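Local coordinates for enolase (alpha proteobacterium BAL199, PDB 3UGV), which probably catalyses a magnesium-dependent reaction on a carboxylate substrate, as in the mandelate racemase and muconate lactonizing enzyme branch of the enolase superfamily, at residues F[151-164]-F[337-351]. Numbering follows the deposited sequence.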
loop_
_atom_site.group_PDB
_atom_site.type_symbol
_atom_site.label_atom_id
_atom_site.label_comp_id
_atom_site.label_asym_id
_atom_site.label_seq_id
_atom_site.Cartn_x
_atom_site.Cartn_y
_atom_site.Cartn_z
ATOM N N LEU F 151 -4.142 -7.531 39.580
ATOM C CA LEU F 151 -4.291 -7.340 38.142
ATOM C C LEU F 151 -5.237 -8.343 37.491
ATOM O O LEU F 151 -5.438 -8.316 36.272
ATOM C CB LEU F 151 -2.930 -7.391 37.450
ATOM C CG LEU F 151 -2.004 -6.224 37.773
ATOM C CD1 LEU F 151 -0.665 -6.403 37.079
ATOM C CD2 LEU F 151 -2.675 -4.893 37.403
ATOM N N GLY F 152 -5.813 -9.237 38.290
ATOM C CA GLY F 152 -6.844 -10.116 37.768
ATOM C C GLY F 152 -6.404 -11.551 37.549
ATOM O O GLY F 152 -7.145 -12.352 36.973
ATOM N N GLY F 153 -5.202 -11.886 38.008
ATOM C CA GLY F 153 -4.702 -13.233 37.844
ATOM C C GLY F 153 -4.459 -13.850 39.190
ATOM O O GLY F 153 -5.067 -13.419 40.170
ATOM N N THR F 154 -3.572 -14.849 39.230
ATOM C CA THR F 154 -3.135 -15.489 40.477
ATOM C C THR F 154 -1.668 -15.915 40.399
ATOM O O THR F 154 -1.139 -16.158 39.306
ATOM C CB THR F 154 -3.933 -16.766 40.790
ATOM O OG1 THR F 154 -3.581 -17.782 39.841
ATOM C CG2 THR F 154 -5.427 -16.507 40.747
ATOM N N PRO F 155 -1.011 -16.023 41.568
ATOM C CA PRO F 155 0.366 -16.520 41.674
ATOM C C PRO F 155 0.523 -17.908 41.053
ATOM O O PRO F 155 -0.380 -18.738 41.138
ATOM C CB PRO F 155 0.590 -16.596 43.189
ATOM C CG PRO F 155 -0.362 -15.602 43.756
ATOM C CD PRO F 155 -1.569 -15.657 42.881
ATOM N N GLY F 156 1.670 -18.158 40.434
ATOM C CA GLY F 156 1.917 -19.440 39.807
ATOM C C GLY F 156 3.233 -19.457 39.058
ATOM O O GLY F 156 4.093 -18.604 39.274
ATOM N N SER F 157 3.371 -20.427 38.164
ATOM C CA SER F 157 4.608 -20.657 37.428
ATOM C C SER F 157 4.662 -19.863 36.123
ATOM O O SER F 157 3.649 -19.691 35.448
ATOM C CB SER F 157 4.767 -22.154 37.122
ATOM O OG SER F 157 5.384 -22.822 38.204
ATOM N N VAL F 158 5.855 -19.384 35.782
ATOM C CA VAL F 158 6.086 -18.701 34.514
ATOM C C VAL F 158 7.367 -19.249 33.904
ATOM O O VAL F 158 8.431 -19.173 34.528
ATOM C CB VAL F 158 6.256 -17.191 34.692
ATOM C CG1 VAL F 158 6.239 -16.496 33.318
ATOM C CG2 VAL F 158 5.175 -16.632 35.595
ATOM N N LYS F 159 7.258 -19.816 32.705
ATOM C CA LYS F 159 8.404 -20.410 32.024
ATOM C C LYS F 159 9.447 -19.330 31.808
ATOM O O LYS F 159 9.116 -18.229 31.381
ATOM C CB LYS F 159 7.981 -21.020 30.678
ATOM C CG LYS F 159 8.995 -22.000 30.076
ATOM C CD LYS F 159 8.509 -22.563 28.748
ATOM C CE LYS F 159 8.175 -21.422 27.797
ATOM N NZ LYS F 159 7.594 -21.874 26.498
ATOM N N ALA F 160 10.701 -19.622 32.128
ATOM C CA ALA F 160 11.743 -18.615 31.966
ATOM C C ALA F 160 12.932 -19.178 31.218
ATOM O O ALA F 160 13.043 -20.382 31.013
ATOM C CB ALA F 160 12.176 -18.061 33.317
ATOM N N TYR F 161 13.818 -18.292 30.792
ATOM C CA TYR F 161 15.078 -18.702 30.201
ATOM C C TYR F 161 16.168 -17.935 30.911
ATOM O O TYR F 161 15.933 -16.843 31.444
ATOM C CB TYR F 161 15.100 -18.430 28.688
ATOM C CG TYR F 161 15.090 -16.952 28.283
ATOM C CD1 TYR F 161 16.272 -16.277 28.038
ATOM C CD2 TYR F 161 13.896 -16.254 28.117
ATOM C CE1 TYR F 161 16.267 -14.948 27.658
ATOM C CE2 TYR F 161 13.883 -14.936 27.730
ATOM C CZ TYR F 161 15.077 -14.290 27.503
ATOM O OH TYR F 161 15.092 -12.986 27.129
ATOM N N ASN F 162 17.362 -18.501 30.920
ATOM C CA ASN F 162 18.431 -17.973 31.746
ATOM C C ASN F 162 19.327 -17.006 30.967
ATOM O O ASN F 162 20.090 -17.424 30.089
ATOM C CB ASN F 162 19.251 -19.151 32.316
ATOM C CG ASN F 162 20.227 -18.725 33.404
ATOM O OD1 ASN F 162 20.637 -17.560 33.487
ATOM N ND2 ASN F 162 20.614 -19.678 34.240
ATOM N N SER F 163 19.256 -15.715 31.286
ATOM C CA SER F 163 20.166 -14.768 30.648
ATOM C C SER F 163 21.360 -14.333 31.501
ATOM O O SER F 163 21.980 -13.308 31.218
ATOM C CB SER F 163 19.422 -13.555 30.053
ATOM O OG SER F 163 18.838 -12.746 31.047
ATOM N N ASN F 164 21.705 -15.120 32.518
ATOM C CA ASN F 164 22.822 -14.750 33.391
ATOM C C ASN F 164 24.172 -14.542 32.691
ATOM O O ASN F 164 25.000 -13.771 33.174
ATOM C CB ASN F 164 23.013 -15.772 34.501
ATOM C CG ASN F 164 22.309 -15.388 35.786
ATOM O OD1 ASN F 164 21.904 -14.236 35.988
ATOM N ND2 ASN F 164 22.175 -16.361 36.680
ATOM N N MET F 337 3.299 -11.239 33.692
ATOM C CA MET F 337 3.218 -12.359 32.738
ATOM C C MET F 337 2.071 -13.294 33.077
ATOM O O MET F 337 1.533 -13.971 32.196
ATOM C CB MET F 337 4.536 -13.143 32.647
ATOM C CG MET F 337 5.648 -12.389 31.947
ATOM S SD MET F 337 5.406 -12.352 30.167
ATOM C CE MET F 337 6.082 -13.956 29.719
ATOM N N ARG F 338 1.694 -13.317 34.356
ATOM C CA ARG F 338 0.562 -14.124 34.818
ATOM C C ARG F 338 -0.764 -13.620 34.257
ATOM O O ARG F 338 -1.725 -14.372 34.190
ATOM C CB ARG F 338 0.499 -14.168 36.352
ATOM C CG ARG F 338 1.600 -15.001 37.014
ATOM C CD ARG F 338 1.470 -16.484 36.692
ATOM N NE ARG F 338 0.188 -17.028 37.134
ATOM C CZ ARG F 338 -0.163 -18.313 37.030
ATOM N NH1 ARG F 338 0.670 -19.202 36.503
ATOM N NH2 ARG F 338 -1.352 -18.718 37.461
ATOM N N VAL F 339 -0.823 -12.355 33.856
ATOM C CA VAL F 339 -2.050 -11.825 33.263
ATOM C C VAL F 339 -1.827 -11.295 31.857
ATOM O O VAL F 339 -2.653 -10.552 31.339
ATOM C CB VAL F 339 -2.656 -10.704 34.104
ATOM C CG1 VAL F 339 -3.016 -11.231 35.476
ATOM C CG2 VAL F 339 -1.673 -9.539 34.215
ATOM N N THR F 340 -0.713 -11.673 31.241
ATOM C CA THR F 340 -0.421 -11.218 29.882
ATOM C C THR F 340 -0.902 -12.237 28.847
ATOM O O THR F 340 -0.452 -13.392 28.804
ATOM C CB THR F 340 1.066 -10.919 29.700
ATOM O OG1 THR F 340 1.432 -9.830 30.556
ATOM C CG2 THR F 340 1.368 -10.566 28.249
ATOM N N GLU F 341 -1.833 -11.795 28.020
ATOM C CA GLU F 341 -2.566 -12.676 27.116
ATOM C C GLU F 341 -1.653 -13.452 26.159
ATOM O O GLU F 341 -1.864 -14.634 25.934
ATOM C CB GLU F 341 -3.570 -11.823 26.345
ATOM C CG GLU F 341 -4.486 -12.546 25.400
ATOM C CD GLU F 341 -5.287 -11.563 24.554
ATOM O OE1 GLU F 341 -5.456 -10.396 24.996
ATOM O OE2 GLU F 341 -5.723 -11.953 23.445
ATOM N N THR F 342 -0.641 -12.795 25.590
ATOM C CA THR F 342 0.259 -13.498 24.688
ATOM C C THR F 342 1.610 -13.797 25.347
ATOM O O THR F 342 2.623 -13.883 24.678
ATOM C CB THR F 342 0.474 -12.748 23.356
ATOM O OG1 THR F 342 1.059 -11.474 23.621
ATOM C CG2 THR F 342 -0.846 -12.562 22.600
ATOM N N ALA F 343 1.612 -13.965 26.663
ATOM C CA ALA F 343 2.836 -14.275 27.395
ATOM C C ALA F 343 3.633 -15.355 26.695
ATOM O O ALA F 343 3.086 -16.352 26.238
ATOM C CB ALA F 343 2.514 -14.697 28.819
ATOM N N HIS F 344 4.937 -15.155 26.608
ATOM C CA HIS F 344 5.773 -16.078 25.866
ATOM C C HIS F 344 6.894 -16.593 26.777
ATOM O O HIS F 344 6.766 -17.664 27.375
ATOM C CB HIS F 344 6.289 -15.404 24.581
ATOM C CG HIS F 344 6.954 -16.344 23.625
ATOM N ND1 HIS F 344 7.832 -15.912 22.651
ATOM C CD2 HIS F 344 6.883 -17.695 23.501
ATOM C CE1 HIS F 344 8.268 -16.955 21.965
ATOM N NE2 HIS F 344 7.719 -18.050 22.470
ATOM N N TRP F 345 7.976 -15.831 26.904
ATOM C CA TRP F 345 9.072 -16.213 27.802
ATOM C C TRP F 345 9.364 -15.112 28.807
ATOM O O TRP F 345 9.235 -13.916 28.505
ATOM C CB TRP F 345 10.374 -16.461 27.033
ATOM C CG TRP F 345 10.443 -17.688 26.168
ATOM C CD1 TRP F 345 10.079 -17.785 24.856
ATOM C CD2 TRP F 345 10.982 -18.971 26.529
ATOM N NE1 TRP F 345 10.344 -19.043 24.382
ATOM C CE2 TRP F 345 10.894 -19.796 25.388
ATOM C CE3 TRP F 345 11.510 -19.508 27.710
ATOM C CZ2 TRP F 345 11.321 -21.135 25.392
ATOM C CZ3 TRP F 345 11.940 -20.838 27.710
ATOM C CH2 TRP F 345 11.847 -21.629 26.558
ATOM N N LEU F 346 9.798 -15.521 29.995
ATOM C CA LEU F 346 10.286 -14.592 31.005
ATOM C C LEU F 346 11.812 -14.591 31.015
ATOM O O LEU F 346 12.434 -15.642 31.156
ATOM C CB LEU F 346 9.773 -14.997 32.384
ATOM C CG LEU F 346 10.228 -14.026 33.474
ATOM C CD1 LEU F 346 9.056 -13.505 34.270
ATOM C CD2 LEU F 346 11.265 -14.656 34.371
ATOM N N GLU F 347 12.429 -13.427 30.859
ATOM C CA GLU F 347 13.881 -13.378 30.931
ATOM C C GLU F 347 14.311 -13.416 32.385
ATOM O O GLU F 347 13.893 -12.571 33.171
ATOM C CB GLU F 347 14.434 -12.115 30.278
ATOM C CG GLU F 347 15.957 -12.082 30.264
ATOM C CD GLU F 347 16.512 -10.788 29.701
ATOM O OE1 GLU F 347 17.268 -10.832 28.699
ATOM O OE2 GLU F 347 16.186 -9.722 30.263
ATOM N N TRP F 348 15.156 -14.382 32.745
ATOM C CA TRP F 348 15.602 -14.488 34.127
ATOM C C TRP F 348 17.090 -14.242 34.271
ATOM O O TRP F 348 17.892 -14.733 33.479
ATOM C CB TRP F 348 15.222 -15.843 34.737
ATOM C CG TRP F 348 15.645 -16.026 36.189
ATOM C CD1 TRP F 348 14.906 -15.724 37.304
ATOM C CD2 TRP F 348 16.897 -16.549 36.672
ATOM N NE1 TRP F 348 15.618 -16.031 38.444
ATOM C CE2 TRP F 348 16.840 -16.538 38.086
ATOM C CE3 TRP F 348 18.055 -17.029 36.052
ATOM C CZ2 TRP F 348 17.900 -16.980 38.882
ATOM C CZ3 TRP F 348 19.107 -17.478 36.851
ATOM C CH2 TRP F 348 19.023 -17.442 38.247
ATOM N N GLN F 349 17.445 -13.475 35.298
ATOM C CA GLN F 349 18.837 -13.277 35.691
ATOM C C GLN F 349 18.847 -13.021 37.192
ATOM O O GLN F 349 17.826 -12.641 37.758
ATOM C CB GLN F 349 19.470 -12.111 34.925
ATOM C CG GLN F 349 18.993 -10.737 35.373
ATOM C CD GLN F 349 17.604 -10.389 34.873
ATOM O OE1 GLN F 349 17.188 -10.798 33.779
ATOM N NE2 GLN F 349 16.873 -9.625 35.675
ATOM N N SER F 350 19.978 -13.252 37.847
ATOM C CA SER F 350 20.055 -13.050 39.298
ATOM C C SER F 350 20.952 -11.866 39.690
ATOM O O SER F 350 21.459 -11.789 40.809
ATOM C CB SER F 350 20.491 -14.338 40.009
ATOM O OG SER F 350 21.690 -14.845 39.460
ATOM N N TRP F 351 21.124 -10.943 38.757
ATOM C CA TRP F 351 21.964 -9.776 38.962
ATOM C C TRP F 351 21.513 -8.929 40.143
ATOM O O TRP F 351 22.345 -8.325 40.821
ATOM C CB TRP F 351 22.007 -8.942 37.683
ATOM C CG TRP F 351 22.518 -9.727 36.501
ATOM C CD1 TRP F 351 23.095 -10.970 36.526
ATOM C CD2 TRP F 351 22.475 -9.334 35.129
ATOM N NE1 TRP F 351 23.424 -11.365 35.254
ATOM C CE2 TRP F 351 23.055 -10.379 34.377
ATOM C CE3 TRP F 351 22.014 -8.197 34.461
ATOM C CZ2 TRP F 351 23.182 -10.319 32.994
ATOM C CZ3 TRP F 351 22.140 -8.141 33.084
ATOM C CH2 TRP F 351 22.718 -9.194 32.366
HETATM O O HOH W 1 6.604 -17.690 30.141
HETATM O O HOH W 2 4.999 -19.694 26.441
#
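Strands 157-162 and 346-348 close the modified TIM barrel of the enolase fold as parallel neighbours, Ala160 beside Leu346, Tyr161 beside Glu347 and Asn162 beside Trp348. Four backbone bonds join them, from Leu346 N to Lys159 O (3.1 Å) through to Ser163 N to Trp348 O (2.8 Å). Tyr161 and Glu347 share one face: with CG held between its backbone N and carbonyl carbon (chi1 67°), the tyrosine ring lies over Glu347 CA in a CH-pi contact. Glu347, near a bound magnesium ion, has its carboxylate gripped by Lys194 and Leu328 N. The Lys159 chain, bent at chi3, lays CE over the six-membered ring of Trp345, 3.6 Å from its centroid, and NZ adds a cation-pi contact.

Beyond the strand ends, Asn164 OD1 accepts Ser350 N on a lone pair (2.9 Å), while ND2 donates to Ser350 OG and Glu184. At the other end, Arg338, its chain bent at chi2 and chi3, reaches the 154-157 backbone: NE meets Thr154 O (2.7 Å), tilted 29° from the guanidinium plane, and NH1 meets Ser157 O in that plane (3.2 Å). A leucine in its place would probably leave both carbonyls without these donors and the loop leading into strand 157-162 freer to move. Glu106 of a second subunit accepts from Thr154 OG1. Helix 330-337 packs on Val158 and Leu346 through Ala334; strand 366-368 runs antiparallel along the other edge of strand 157-162, and further on Asn162 bonds to the backbone of Gly192 and Lys194, where strand 192-196 continues the barrel.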